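Local coordinates for putative hemin storage protein (Bordetella bronchiseptica, PDB 6AU1) that cleaves deacetylated poly-beta-1,6-N-acetylglucosamine through its glycoside hydrolase domain, the part held in this chain, and can disrupt bacterial biofilms, at residues Asp13-Tyr18 against Pro69-Leu74; Val44-Phe49 against Asp73-Val78; Asp161-Asp166 against Val231-Tyr236; Met266-Met271 against Ile298-Ala303. All coordinates share one frame; numbering follows the deposited sequence.

Interaction 1. Residues Asp13-Tyr18 against Pro69-Leu74; sequences DLDYIY and PMRADL. With SO4 (sulfate ion), chain C.
The guanidinium of R71 lies over one face of the Y18 ring, centres 4.0 Å apart and planes tilted by 30°, a cation-pi stack between the short helical turn after TIM-barrel strand 8-12 and the loop that leads from strand 43-47 to helix 75-86. Near the plane of the Y18 ring, A72 CB and a sulfate oxygen meet its edge. R71 reaches the ring on an extended chain. The edge of its guanidinium is ringed by acceptors: NE gives a hydrogen bond to sulfate O1 (3.0 Å) and NH2 a nearly straight one to sulfate O2 (2.8 Å, 175°). Y18 CG is anti to the backbone N (chi1 174°), which carries the hydroxyl out to the same ion, probably picked up from the crystallisation liquor. NH1 faces D15 OD1 in a long salt bridge of 3.7 Å, the planes of the two groups steeply turned; Y62 OH is hydrogen-bonded to both partners. A water bridges D15 O and R71 NH1. Behind this polar front L14 and L74 lie alongside each other, pointing opposite ways, L14 CG 3.9 Å from L74 CD2, and I17 CG2 touches the same methyl. At the outer end, Y18 OH donates to sulfate O4 at 2.6 Å.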
loop_
_atom_site.group_PDB
_atom_site.type_symbol
_atom_site.label_atom_id
_atom_site.label_comp_id
_atom_site.label_asym_id
_atom_site.label_seq_id
_atom_site.Cartn_x
_atom_site.Cartn_y
_atom_site.Cartn_z
ATOM N N ASP A 13 3.011 -1.891 -11.516
ATOM C CA ASP A 13 4.162 -1.011 -11.357
ATOM C C ASP A 13 4.348 -0.120 -12.569
ATOM O O ASP A 13 4.523 -0.624 -13.674
ATOM C CB ASP A 13 5.446 -1.826 -11.150
ATOM C CG ASP A 13 5.378 -2.710 -9.945
ATOM O OD1 ASP A 13 5.486 -2.171 -8.819
ATOM O OD2 ASP A 13 5.229 -3.944 -10.117
ATOM N N LEU A 14 4.312 1.196 -12.372
ATOM C CA LEU A 14 4.743 2.105 -13.437
ATOM C C LEU A 14 6.243 1.944 -13.686
ATOM O O LEU A 14 6.743 2.318 -14.752
ATOM C CB LEU A 14 4.425 3.556 -13.094
ATOM C CG LEU A 14 3.331 4.186 -13.960
ATOM C CD1 LEU A 14 2.120 3.318 -13.933
ATOM C CD2 LEU A 14 2.976 5.596 -13.523
ATOM N N ASP A 15 6.970 1.422 -12.696
ATOM C CA ASP A 15 8.388 1.116 -12.891
ATOM C C ASP A 15 8.580 0.086 -14.015
ATOM O O ASP A 15 9.640 0.028 -14.624
ATOM C CB ASP A 15 9.037 0.596 -11.596
ATOM C CG ASP A 15 9.102 1.650 -10.500
ATOM O OD1 ASP A 15 9.143 2.858 -10.823
ATOM O OD2 ASP A 15 9.128 1.264 -9.311
ATOM N N TYR A 16 7.553 -0.722 -14.284
ATOM C CA TYR A 16 7.622 -1.707 -15.368
ATOM C C TYR A 16 7.292 -1.080 -16.724
ATOM O O TYR A 16 7.703 -1.593 -17.769
ATOM C CB TYR A 16 6.650 -2.873 -15.136
ATOM C CG TYR A 16 7.034 -3.944 -14.124
ATOM C CD1 TYR A 16 8.082 -3.775 -13.221
ATOM C CD2 TYR A 16 6.314 -5.144 -14.074
ATOM C CE1 TYR A 16 8.395 -4.768 -12.295
ATOM C CE2 TYR A 16 6.630 -6.144 -13.153
ATOM C CZ TYR A 16 7.662 -5.950 -12.270
ATOM O OH TYR A 16 7.959 -6.952 -11.365
ATOM N N ILE A 17 6.522 0.002 -16.702
ATOM C CA ILE A 17 6.120 0.698 -17.931
ATOM C C ILE A 17 7.211 1.656 -18.399
ATOM O O ILE A 17 7.526 1.731 -19.599
ATOM C CB ILE A 17 4.815 1.497 -17.723
ATOM C CG1 ILE A 17 3.688 0.565 -17.254
ATOM C CG2 ILE A 17 4.444 2.294 -18.996
ATOM C CD1 ILE A 17 2.402 1.282 -16.887
ATOM N N TYR A 18 7.766 2.408 -17.448
ATOM C CA TYR A 18 8.768 3.435 -17.753
ATOM C C TYR A 18 9.903 2.925 -18.635
ATOM O O TYR A 18 10.417 1.828 -18.416
ATOM C CB TYR A 18 9.377 4.005 -16.454
ATOM C CG TYR A 18 10.514 4.956 -16.764
ATOM C CD1 TYR A 18 10.255 6.239 -17.213
ATOM C CD2 TYR A 18 11.841 4.552 -16.664
ATOM C CE1 TYR A 18 11.284 7.113 -17.535
ATOM C CE2 TYR A 18 12.882 5.421 -16.984
ATOM C CZ TYR A 18 12.594 6.699 -17.417
ATOM O OH TYR A 18 13.612 7.576 -17.743
ATOM N N PRO A 69 11.039 15.608 -7.730
ATOM C CA PRO A 69 11.219 15.527 -9.184
ATOM C C PRO A 69 10.334 14.452 -9.790
ATOM O O PRO A 69 9.960 13.476 -9.140
ATOM C CB PRO A 69 12.698 15.162 -9.347
ATOM C CG PRO A 69 13.344 15.560 -8.074
ATOM C CD PRO A 69 12.306 15.423 -7.001
ATOM N N MET A 70 9.990 14.652 -11.049
ATOM C CA MET A 70 9.177 13.703 -11.774
ATOM C C MET A 70 10.094 12.833 -12.646
ATOM O O MET A 70 10.900 13.363 -13.428
ATOM C CB MET A 70 8.147 14.482 -12.608
ATOM C CG MET A 70 7.106 13.677 -13.307
ATOM S SD MET A 70 5.834 14.747 -14.040
ATOM C CE MET A 70 6.808 15.951 -14.910
ATOM N N ARG A 71 9.999 11.511 -12.494
ATOM C CA ARG A 71 10.774 10.590 -13.324
ATOM C C ARG A 71 10.226 10.563 -14.742
ATOM O O ARG A 71 10.968 10.459 -15.716
ATOM C CB ARG A 71 10.758 9.166 -12.745
ATOM C CG ARG A 71 11.740 8.237 -13.461
ATOM C CD ARG A 71 11.753 6.843 -12.857
ATOM N NE ARG A 71 12.879 6.052 -13.348
ATOM C CZ ARG A 71 12.872 4.726 -13.454
ATOM N NH1 ARG A 71 11.779 4.035 -13.128
ATOM N NH2 ARG A 71 13.953 4.094 -13.895
ATOM N N ALA A 72 8.906 10.631 -14.831
ATOM C CA ALA A 72 8.202 10.702 -16.110
ATOM C C ALA A 72 6.799 11.177 -15.817
ATOM O O ALA A 72 6.248 10.858 -14.761
ATOM C CB ALA A 72 8.177 9.344 -16.812
ATOM N N ASP A 73 6.205 11.926 -16.741
ATOM C CA ASP A 73 4.815 12.334 -16.563
ATOM C C ASP A 73 3.923 11.218 -17.087
ATOM O O ASP A 73 3.500 11.241 -18.248
ATOM C CB ASP A 73 4.532 13.651 -17.297
ATOM C CG ASP A 73 3.249 14.314 -16.841
ATOM O OD1 ASP A 73 2.460 13.676 -16.108
ATOM O OD2 ASP A 73 3.018 15.483 -17.225
ATOM N N LEU A 74 3.635 10.237 -16.232
ATOM C CA LEU A 74 3.150 8.961 -16.732
ATOM C C LEU A 74 1.866 8.500 -16.063
ATOM O O LEU A 74 1.065 7.804 -16.682
ATOM C CB LEU A 74 4.246 7.898 -16.551
ATOM C CG LEU A 74 4.063 6.505 -17.143
ATOM C CD1 LEU A 74 3.773 6.581 -18.633
ATOM C CD2 LEU A 74 5.337 5.689 -16.890
HETATM S S SO4 C . 16.095 6.973 -15.306
HETATM O O1 SO4 C . 15.001 7.709 -14.675
HETATM O O2 SO4 C . 16.186 5.633 -14.730
HETATM O O3 SO4 C . 17.354 7.688 -15.062
HETATM O O4 SO4 C . 15.865 6.858 -16.742
HETATM O O HOH W 1 11.896 1.220 -13.601
HETATM O O HOH W 2 13.753 10.186 -15.782
#

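Interaction 2. Residues Val44-Phe49 against Asp73-Val78; sequences VYLQAF and DLFNRV
L46, on barrel strand 43-47, turns its side chain onto the first turn of helix 75-86. With CG anti to the backbone N (chi1 -173°), its CD2 methyl is placed 3.6 Å from F75 CE1 and 3.7 Å from V78 CG1, wedged between ring and valine. The L46 carbonyl also faces the F75 rim, O lying 3.3 Å from CE1 near the ring plane. Q47 points its side chain away from the helix, where NE2 is hydrogen-bonded to D15 OD2, but its backbone O returns to the contact in the plane of the F75 ring, 3.6 Å from CD1. A48, just past the strand, sets CB against the same F75 CD1 (3.7 Å). F75 is carried into this corner by a CG anti to its own backbone N. Two carbonyls thus meet the C-H rim of F75 while aliphatic groups pack around it. Q47 O is buried with no hydrogen-bond donor in the model, so the weakly positive ring edge probably offers it only slight electrostatic compensation within this otherwise apolar strand-to-helix packing.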
loop_
_atom_site.group_PDB
_atom_site.type_symbol
_atom_site.label_atom_id
_atom_site.label_comp_id
_atom_site.label_asym_id
_atom_site.label_seq_id
_atom_site.Cartn_x
_atom_site.Cartn_y
_atom_site.Cartn_z
ATOM N N VAL A 44 -7.590 -1.525 -11.199
ATOM C CA VAL A 44 -6.130 -1.580 -11.192
ATOM C C VAL A 44 -5.600 -0.636 -10.124
ATOM O O VAL A 44 -5.992 0.534 -10.066
ATOM C CB VAL A 44 -5.535 -1.213 -12.567
ATOM C CG1 VAL A 44 -4.003 -0.999 -12.471
ATOM C CG2 VAL A 44 -5.885 -2.299 -13.569
ATOM N N TYR A 45 -4.726 -1.155 -9.264
ATOM C CA TYR A 45 -4.040 -0.334 -8.281
ATOM C C TYR A 45 -2.741 0.144 -8.916
ATOM O O TYR A 45 -1.824 -0.647 -9.095
ATOM C CB TYR A 45 -3.745 -1.127 -7.004
ATOM C CG TYR A 45 -4.966 -1.531 -6.197
ATOM C CD1 TYR A 45 -6.236 -1.066 -6.514
ATOM C CD2 TYR A 45 -4.827 -2.347 -5.078
ATOM C CE1 TYR A 45 -7.348 -1.442 -5.750
ATOM C CE2 TYR A 45 -5.918 -2.718 -4.314
ATOM C CZ TYR A 45 -7.169 -2.260 -4.646
ATOM O OH TYR A 45 -8.247 -2.637 -3.871
ATOM N N LEU A 46 -2.680 1.423 -9.275
ATOM C CA LEU A 46 -1.638 1.901 -10.172
ATOM C C LEU A 46 -0.576 2.743 -9.438
ATOM O O LEU A 46 -0.883 3.781 -8.860
ATOM C CB LEU A 46 -2.281 2.708 -11.311
ATOM C CG LEU A 46 -1.313 3.122 -12.419
ATOM C CD1 LEU A 46 -0.795 1.877 -13.144
ATOM C CD2 LEU A 46 -2.032 4.053 -13.403
ATOM N N GLN A 47 0.670 2.276 -9.478
ATOM C CA GLN A 47 1.801 2.965 -8.846
ATOM C C GLN A 47 1.932 4.408 -9.329
ATOM O O GLN A 47 2.026 4.645 -10.535
ATOM C CB GLN A 47 3.089 2.205 -9.157
ATOM C CG GLN A 47 4.275 2.545 -8.252
ATOM C CD GLN A 47 5.567 1.930 -8.765
ATOM O OE1 GLN A 47 5.690 1.616 -9.945
ATOM N NE2 GLN A 47 6.550 1.779 -7.880
ATOM N N ALA A 48 1.960 5.369 -8.402
ATOM C CA ALA A 48 2.083 6.774 -8.795
ATOM C C ALA A 48 3.467 7.333 -8.460
ATOM O O ALA A 48 3.781 8.484 -8.794
ATOM C CB ALA A 48 0.984 7.613 -8.116
ATOM N N PHE A 49 4.275 6.501 -7.800
ATOM C CA PHE A 49 5.631 6.857 -7.346
ATOM C C PHE A 49 6.666 5.939 -8.003
ATOM O O PHE A 49 6.319 4.864 -8.493
ATOM C CB PHE A 49 5.720 6.746 -5.813
ATOM C CG PHE A 49 5.505 5.345 -5.290
ATOM C CD1 PHE A 49 4.222 4.817 -5.182
ATOM C CD2 PHE A 49 6.588 4.558 -4.911
ATOM C CE1 PHE A 49 4.011 3.526 -4.694
ATOM C CE2 PHE A 49 6.396 3.269 -4.432
ATOM C CZ PHE A 49 5.099 2.747 -4.322
ATOM N N ASP A 73 6.205 11.926 -16.741
ATOM C CA ASP A 73 4.815 12.334 -16.563
ATOM C C ASP A 73 3.923 11.218 -17.087
ATOM O O ASP A 73 3.500 11.241 -18.248
ATOM C CB ASP A 73 4.532 13.651 -17.297
ATOM C CG ASP A 73 3.249 14.314 -16.841
ATOM O OD1 ASP A 73 2.460 13.676 -16.108
ATOM O OD2 ASP A 73 3.018 15.483 -17.225
ATOM N N LEU A 74 3.635 10.237 -16.232
ATOM C CA LEU A 74 3.150 8.961 -16.732
ATOM C C LEU A 74 1.866 8.500 -16.063
ATOM O O LEU A 74 1.065 7.804 -16.682
ATOM C CB LEU A 74 4.246 7.898 -16.551
ATOM C CG LEU A 74 4.063 6.505 -17.143
ATOM C CD1 LEU A 74 3.773 6.581 -18.633
ATOM C CD2 LEU A 74 5.337 5.689 -16.890
ATOM N N PHE A 75 1.668 8.848 -14.791
ATOM C CA PHE A 75 0.493 8.330 -14.089
ATOM C C PHE A 75 -0.820 8.760 -14.758
ATOM O O PHE A 75 -1.717 7.933 -14.964
ATOM C CB PHE A 75 0.472 8.761 -12.617
ATOM C CG PHE A 75 -0.715 8.218 -11.872
ATOM C CD1 PHE A 75 -0.677 6.943 -11.335
ATOM C CD2 PHE A 75 -1.889 8.956 -11.768
ATOM C CE1 PHE A 75 -1.783 6.414 -10.654
ATOM C CE2 PHE A 75 -3.004 8.441 -11.111
ATOM C CZ PHE A 75 -2.955 7.164 -10.555
ATOM N N ASN A 76 -0.945 10.043 -15.091
ATOM C CA ASN A 76 -2.199 10.522 -15.667
ATOM C C ASN A 76 -2.552 9.768 -16.952
ATOM O O ASN A 76 -3.705 9.375 -17.156
ATOM C CB ASN A 76 -2.148 12.037 -15.942
ATOM C CG ASN A 76 -1.191 12.408 -17.075
ATOM O OD1 ASN A 76 -0.027 12.003 -17.078
ATOM N ND2 ASN A 76 -1.691 13.179 -18.058
ATOM N N ARG A 77 -1.571 9.549 -17.821
ATOM C CA ARG A 77 -1.918 8.969 -19.118
ATOM C C ARG A 77 -2.180 7.457 -19.018
ATOM O O ARG A 77 -3.035 6.936 -19.724
ATOM C CB ARG A 77 -0.843 9.286 -20.160
ATOM C CG ARG A 77 0.455 8.529 -20.008
ATOM C CD ARG A 77 1.630 9.378 -20.533
ATOM N NE ARG A 77 1.347 10.073 -21.799
ATOM C CZ ARG A 77 1.632 9.598 -23.010
ATOM N NH1 ARG A 77 2.198 8.405 -23.144
ATOM N NH2 ARG A 77 1.352 10.319 -24.093
ATOM N N VAL A 78 -1.506 6.769 -18.103
ATOM C CA VAL A 78 -1.773 5.343 -17.916
ATOM C C VAL A 78 -3.131 5.165 -17.252
ATOM O O VAL A 78 -3.902 4.280 -17.628
ATOM C CB VAL A 78 -0.671 4.665 -17.099
ATOM C CG1 VAL A 78 -1.004 3.198 -16.837
ATOM C CG2 VAL A 78 0.669 4.798 -17.851
#

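Interaction 3. Residues Asp161-Asp166 against Val231-Tyr236; sequences DDAVLD and VARNLY. With EDO (1,2-ethanediol), chain G.
R233 and A163 form the tight end of this contact, where the loop after strand 156-159 leans on strand 230-235. An extended chain brings R233 NH2 to A163 O, a hydrogen bond of 2.9 Å that is bent at the hydrogen (140°); the acceptor lies in the guanidinium plane, while the donor is tilted from the carbonyl plane by 28°. The same NH2 rests 3.4 Å from A163 CB, at the centre of an inverse gamma turn. Q251 NE2 also donates to A163 O, so two donors grip this buried carbonyl, and R233 NH1 is held by Y260 OH. Further along, D161 CB packs on N234 CB at 3.8 Å. The side formed by the partly exposed D161 and Y236 is looser. The planes of their carboxylate and ring are nearly parallel, 13° apart, yet D161 OD2 stays 3.7 Å from Y236 OH. An ethanediol, probably from the crystallisation liquor, bridges them: Y236 OH donates to its O2 (2.6 Å), O2 donates to D161 O, and O1 donates to D161 OD1. V164 CG1 closes on Y236 CE2 at 3.8 Å. The site lies at the C-terminal mouth of the barrel, where TIM-barrel glycosidases bind substrate. M266 of strand 262-266 touches both D161 and Y236, while L209 and I210 of helix 195-223 pack on R233.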
loop_
_atom_site.group_PDB
_atom_site.type_symbol
_atom_site.label_atom_id
_atom_site.label_comp_id
_atom_site.label_asym_id
_atom_site.label_seq_id
_atom_site.Cartn_x
_atom_site.Cartn_y
_atom_site.Cartn_z
ATOM N N ASP A 161 2.110 0.164 1.836
ATOM C CA ASP A 161 2.518 -0.538 3.057
ATOM C C ASP A 161 3.693 0.134 3.780
ATOM O O ASP A 161 4.216 -0.412 4.749
ATOM C CB ASP A 161 2.859 -2.015 2.749
ATOM C CG ASP A 161 4.066 -2.202 1.811
ATOM O OD1 ASP A 161 4.880 -1.278 1.618
ATOM O OD2 ASP A 161 4.209 -3.324 1.269
ATOM N N ASP A 162 4.086 1.332 3.347
ATOM C CA ASP A 162 5.193 2.022 4.012
ATOM C C ASP A 162 4.750 2.608 5.343
ATOM O O ASP A 162 5.584 2.967 6.166
ATOM C CB ASP A 162 5.766 3.144 3.137
ATOM C CG ASP A 162 4.821 4.314 3.019
ATOM O OD1 ASP A 162 3.668 4.109 2.577
ATOM O OD2 ASP A 162 5.217 5.439 3.375
ATOM N N ALA A 163 3.436 2.704 5.532
ATOM C CA ALA A 163 2.837 3.261 6.740
ATOM C C ALA A 163 2.873 2.238 7.887
ATOM O O ALA A 163 1.875 1.588 8.222
ATOM C CB ALA A 163 1.409 3.715 6.452
ATOM N N VAL A 164 4.059 2.092 8.457
ATOM C CA VAL A 164 4.286 1.224 9.608
ATOM C C VAL A 164 5.089 2.002 10.632
ATOM O O VAL A 164 5.847 2.896 10.272
ATOM C CB VAL A 164 5.063 -0.077 9.248
ATOM C CG1 VAL A 164 4.216 -1.000 8.402
ATOM C CG2 VAL A 164 6.391 0.251 8.546
ATOM N N LEU A 165 4.909 1.648 11.904
ATOM C CA LEU A 165 5.744 2.145 12.997
ATOM C C LEU A 165 6.027 0.975 13.927
ATOM O O LEU A 165 5.111 0.207 14.231
ATOM C CB LEU A 165 5.040 3.264 13.770
ATOM C CG LEU A 165 4.768 4.580 13.042
ATOM C CD1 LEU A 165 3.836 5.454 13.868
ATOM C CD2 LEU A 165 6.088 5.317 12.763
ATOM N N ASP A 166 7.268 0.799 14.380
ATOM C CA ASP A 166 7.490 -0.309 15.307
ATOM C C ASP A 166 7.426 0.171 16.757
ATOM O O ASP A 166 7.037 1.306 17.012
ATOM C CB ASP A 166 8.799 -1.052 15.003
ATOM C CG ASP A 166 10.053 -0.227 15.266
ATOM O OD1 ASP A 166 10.060 0.642 16.152
ATOM O OD2 ASP A 166 11.065 -0.489 14.583
ATOM N N VAL A 231 -11.219 4.435 -0.724
ATOM C CA VAL A 231 -9.863 4.235 -0.214
ATOM C C VAL A 231 -9.595 2.808 0.256
ATOM O O VAL A 231 -10.450 2.149 0.857
ATOM C CB VAL A 231 -9.526 5.215 0.956
ATOM C CG1 VAL A 231 -9.549 6.667 0.455
ATOM C CG2 VAL A 231 -10.475 5.020 2.145
ATOM N N ALA A 232 -8.387 2.339 -0.037
ATOM C CA ALA A 232 -7.898 1.058 0.457
ATOM C C ALA A 232 -6.546 1.279 1.108
ATOM O O ALA A 232 -5.875 2.278 0.824
ATOM C CB ALA A 232 -7.786 0.039 -0.678
ATOM N N ARG A 233 -6.141 0.368 1.980
ATOM C CA ARG A 233 -4.789 0.447 2.542
ATOM C C ARG A 233 -4.187 -0.948 2.637
ATOM O O ARG A 233 -4.880 -1.898 2.988
ATOM C CB ARG A 233 -4.810 1.124 3.919
ATOM C CG ARG A 233 -3.400 1.261 4.564
ATOM C CD ARG A 233 -3.418 2.199 5.774
ATOM N NE ARG A 233 -2.195 2.067 6.571
ATOM C CZ ARG A 233 -2.085 2.470 7.834
ATOM N NH1 ARG A 233 -3.113 3.067 8.440
ATOM N NH2 ARG A 233 -0.950 2.257 8.498
ATOM N N ASN A 234 -2.902 -1.071 2.304
ATOM C CA ASN A 234 -2.183 -2.333 2.479
ATOM C C ASN A 234 -2.020 -2.690 3.951
ATOM O O ASN A 234 -1.595 -1.854 4.765
ATOM C CB ASN A 234 -0.783 -2.275 1.848
ATOM C CG ASN A 234 -0.805 -2.351 0.340
ATOM O OD1 ASN A 234 -0.127 -1.577 -0.320
ATOM N ND2 ASN A 234 -1.544 -3.314 -0.213
ATOM N N LEU A 235 -2.330 -3.941 4.270
ATOM C CA LEU A 235 -2.195 -4.472 5.624
ATOM C C LEU A 235 -1.296 -5.700 5.583
ATOM O O LEU A 235 -1.505 -6.606 4.763
ATOM C CB LEU A 235 -3.576 -4.843 6.194
ATOM C CG LEU A 235 -3.633 -5.564 7.545
ATOM C CD1 LEU A 235 -3.020 -4.703 8.656
ATOM C CD2 LEU A 235 -5.073 -5.913 7.873
ATOM N N TYR A 236 -0.298 -5.724 6.457
ATOM C CA TYR A 236 0.562 -6.897 6.598
ATOM C C TYR A 236 -0.177 -8.062 7.264
ATOM O O TYR A 236 -1.082 -7.855 8.068
ATOM C CB TYR A 236 1.798 -6.543 7.416
ATOM C CG TYR A 236 2.886 -5.858 6.627
ATOM C CD1 TYR A 236 3.772 -6.600 5.849
ATOM C CD2 TYR A 236 3.038 -4.476 6.662
ATOM C CE1 TYR A 236 4.780 -5.979 5.122
ATOM C CE2 TYR A 236 4.050 -3.848 5.939
ATOM C CZ TYR A 236 4.910 -4.606 5.174
ATOM O OH TYR A 236 5.915 -3.992 4.456
HETATM C C1 EDO G . 7.870 -1.462 3.235
HETATM O O1 EDO G . 7.087 -0.437 2.595
HETATM C C2 EDO G . 7.807 -1.294 4.750
HETATM O O2 EDO G . 6.495 -1.626 5.219
#

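Interaction 4. Residues Met266-Met271 against Ile298-Ala303; sequences MAMPNM and IFELQA
Q302 holds CG between its backbone N and carbonyl carbon (chi1 65°) and then runs extended, which delivers its amide to the start of helix 269-272. There OE1 accepts a hydrogen bond from M271 N (2.8 Å, 159°) in the carbonyl plane, on a lone pair, while NE2 is bound to R304 O; the amide is thereby fixed at both ends. M268, with CG anti to its carbonyl carbon and the chain extended, lies across Q302: its CB is 3.2 Å from Q302 OE1 and its CE reaches 3.5 Å from E300 O. That carbonyl also accepts from A267 N at 2.9 Å. L301 CD2 comes within 3.4 Å of A267 O, and A267 CB touches the edge of the F299 ring. At the next rung, between A267 O and Q302 N, the chains have parted and a water links them, 2.9 Å from Q302 N. M266 and E300 form a parallel bridge, so strand 262-266 ends here against the still running strand 297-305, neighbouring parallel strands of the TIM barrel.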
loop_
_atom_site.group_PDB
_atom_site.type_symbol
_atom_site.label_atom_id
_atom_site.label_comp_id
_atom_site.label_asym_id
_atom_site.label_seq_id
_atom_site.Cartn_x
_atom_site.Cartn_y
_atom_site.Cartn_z
ATOM N N MET A 266 -2.021 -8.322 2.493
ATOM C CA MET A 266 -0.950 -8.923 1.713
ATOM C C MET A 266 -0.845 -10.418 2.036
ATOM O O MET A 266 -0.108 -10.854 2.923
ATOM C CB MET A 266 0.352 -8.141 1.944
ATOM C CG MET A 266 0.187 -6.714 1.383
ATOM S SD MET A 266 1.579 -5.589 1.552
ATOM C CE MET A 266 1.637 -5.428 3.329
ATOM N N ALA A 267 -1.640 -11.187 1.294
ATOM C CA ALA A 267 -1.816 -12.624 1.518
ATOM C C ALA A 267 -0.749 -13.373 0.736
ATOM O O ALA A 267 -1.023 -13.985 -0.299
ATOM C CB ALA A 267 -3.220 -13.054 1.092
ATOM N N MET A 268 0.478 -13.280 1.233
ATOM C CA MET A 268 1.661 -13.657 0.474
ATOM C C MET A 268 2.572 -14.577 1.282
ATOM O O MET A 268 3.594 -14.128 1.830
ATOM C CB MET A 268 2.408 -12.392 0.044
ATOM C CG MET A 268 1.558 -11.456 -0.830
ATOM S SD MET A 268 2.435 -9.938 -1.258
ATOM C CE MET A 268 1.238 -9.104 -2.316
ATOM N N PRO A 269 2.205 -15.868 1.362
ATOM C CA PRO A 269 2.956 -16.830 2.185
ATOM C C PRO A 269 4.405 -17.020 1.729
ATOM O O PRO A 269 5.262 -17.282 2.562
ATOM C CB PRO A 269 2.152 -18.135 2.034
ATOM C CG PRO A 269 1.316 -17.941 0.787
ATOM C CD PRO A 269 1.008 -16.474 0.750
ATOM N N ASN A 270 4.675 -16.878 0.435
ATOM C CA ASN A 270 6.045 -16.963 -0.069
ATOM C C ASN A 270 6.923 -15.843 0.512
ATOM O O ASN A 270 8.007 -16.101 1.044
ATOM C CB ASN A 270 6.038 -16.915 -1.602
ATOM C CG ASN A 270 7.350 -17.354 -2.216
ATOM O OD1 ASN A 270 8.352 -16.644 -2.143
ATOM N ND2 ASN A 270 7.343 -18.518 -2.854
ATOM N N MET A 271 6.448 -14.604 0.413
ATOM C CA MET A 271 7.137 -13.454 1.008
ATOM C C MET A 271 7.287 -13.609 2.521
ATOM O O MET A 271 8.304 -13.223 3.099
ATOM C CB MET A 271 6.390 -12.151 0.703
ATOM C CG MET A 271 6.915 -10.953 1.508
ATOM S SD MET A 271 5.662 -9.736 1.975
ATOM C CE MET A 271 5.769 -8.584 0.610
ATOM N N ILE A 298 -9.624 -7.527 0.768
ATOM C CA ILE A 298 -9.116 -8.040 -0.490
ATOM C C ILE A 298 -7.849 -8.824 -0.203
ATOM O O ILE A 298 -6.889 -8.282 0.346
ATOM C CB ILE A 298 -8.839 -6.905 -1.479
ATOM C CG1 ILE A 298 -10.133 -6.132 -1.740
ATOM C CG2 ILE A 298 -8.241 -7.439 -2.778
ATOM C CD1 ILE A 298 -9.946 -4.878 -2.561
ATOM N N PHE A 299 -7.864 -10.111 -0.529
ATOM C CA PHE A 299 -6.688 -10.938 -0.319
ATOM C C PHE A 299 -5.765 -10.749 -1.509
ATOM O O PHE A 299 -5.993 -11.304 -2.585
ATOM C CB PHE A 299 -7.081 -12.408 -0.124
ATOM C CG PHE A 299 -7.842 -12.652 1.150
ATOM C CD1 PHE A 299 -9.210 -12.397 1.214
ATOM C CD2 PHE A 299 -7.193 -13.105 2.283
ATOM C CE1 PHE A 299 -9.907 -12.593 2.390
ATOM C CE2 PHE A 299 -7.890 -13.324 3.471
ATOM C CZ PHE A 299 -9.245 -13.064 3.527
ATOM N N GLU A 300 -4.737 -9.933 -1.309
ATOM C CA GLU A 300 -3.821 -9.607 -2.394
ATOM C C GLU A 300 -2.683 -10.622 -2.443
ATOM O O GLU A 300 -1.842 -10.679 -1.546
ATOM C CB GLU A 300 -3.279 -8.191 -2.231
ATOM C CG GLU A 300 -2.459 -7.738 -3.413
ATOM C CD GLU A 300 -2.224 -6.245 -3.425
ATOM O OE1 GLU A 300 -2.437 -5.577 -2.387
ATOM O OE2 GLU A 300 -1.818 -5.741 -4.488
ATOM N N LEU A 301 -2.675 -11.422 -3.505
ATOM C CA LEU A 301 -1.734 -12.531 -3.649
ATOM C C LEU A 301 -0.486 -12.074 -4.380
ATOM O O LEU A 301 -0.508 -11.040 -5.046
ATOM C CB LEU A 301 -2.391 -13.673 -4.427
ATOM C CG LEU A 301 -3.706 -14.171 -3.838
ATOM C CD1 LEU A 301 -4.430 -15.031 -4.851
ATOM C CD2 LEU A 301 -3.411 -14.979 -2.572
ATOM N N GLN A 302 0.601 -12.833 -4.269
ATOM C CA GLN A 302 1.794 -12.462 -5.023
ATOM C C GLN A 302 1.925 -13.305 -6.285
ATOM O O GLN A 302 1.732 -14.521 -6.257
ATOM C CB GLN A 302 3.057 -12.582 -4.163
ATOM C CG GLN A 302 3.419 -13.983 -3.708
ATOM C CD GLN A 302 4.585 -13.976 -2.720
ATOM O OE1 GLN A 302 4.406 -14.277 -1.543
ATOM N NE2 GLN A 302 5.785 -13.629 -3.199
ATOM N N ALA A 303 2.241 -12.640 -7.395
ATOM C CA ALA A 303 2.442 -13.312 -8.673
ATOM C C ALA A 303 3.928 -13.472 -8.991
ATOM O O ALA A 303 4.300 -14.122 -9.973
ATOM C CB ALA A 303 1.751 -12.539 -9.791
HETATM O O HOH W 3 0.120 -15.167 -2.569
#

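Overall arrangement
From the N terminus, strand 8-12 leads into residues 13-18, the first half of interaction 1. Strand 43-47 then supplies the first half of interaction 2, and both contacts close on one stretch, 69-78, sharing D73 and L74. The two closures overlap along the chain and touch in space, their centres 7 Å apart. Interaction 3 follows in series, bringing the loop after strand 156-159 back to strand 230-235; interaction 4 closes last, joining 266-271 to strand 297-305 across helix 277-290. Interactions 3 and 4 meet through a probable hydrogen bond between M266 N and L235 O (2.9 Å). Y45 of interaction 2 packs against both A232 and I298, linking the early and late strands of one barrel sheet.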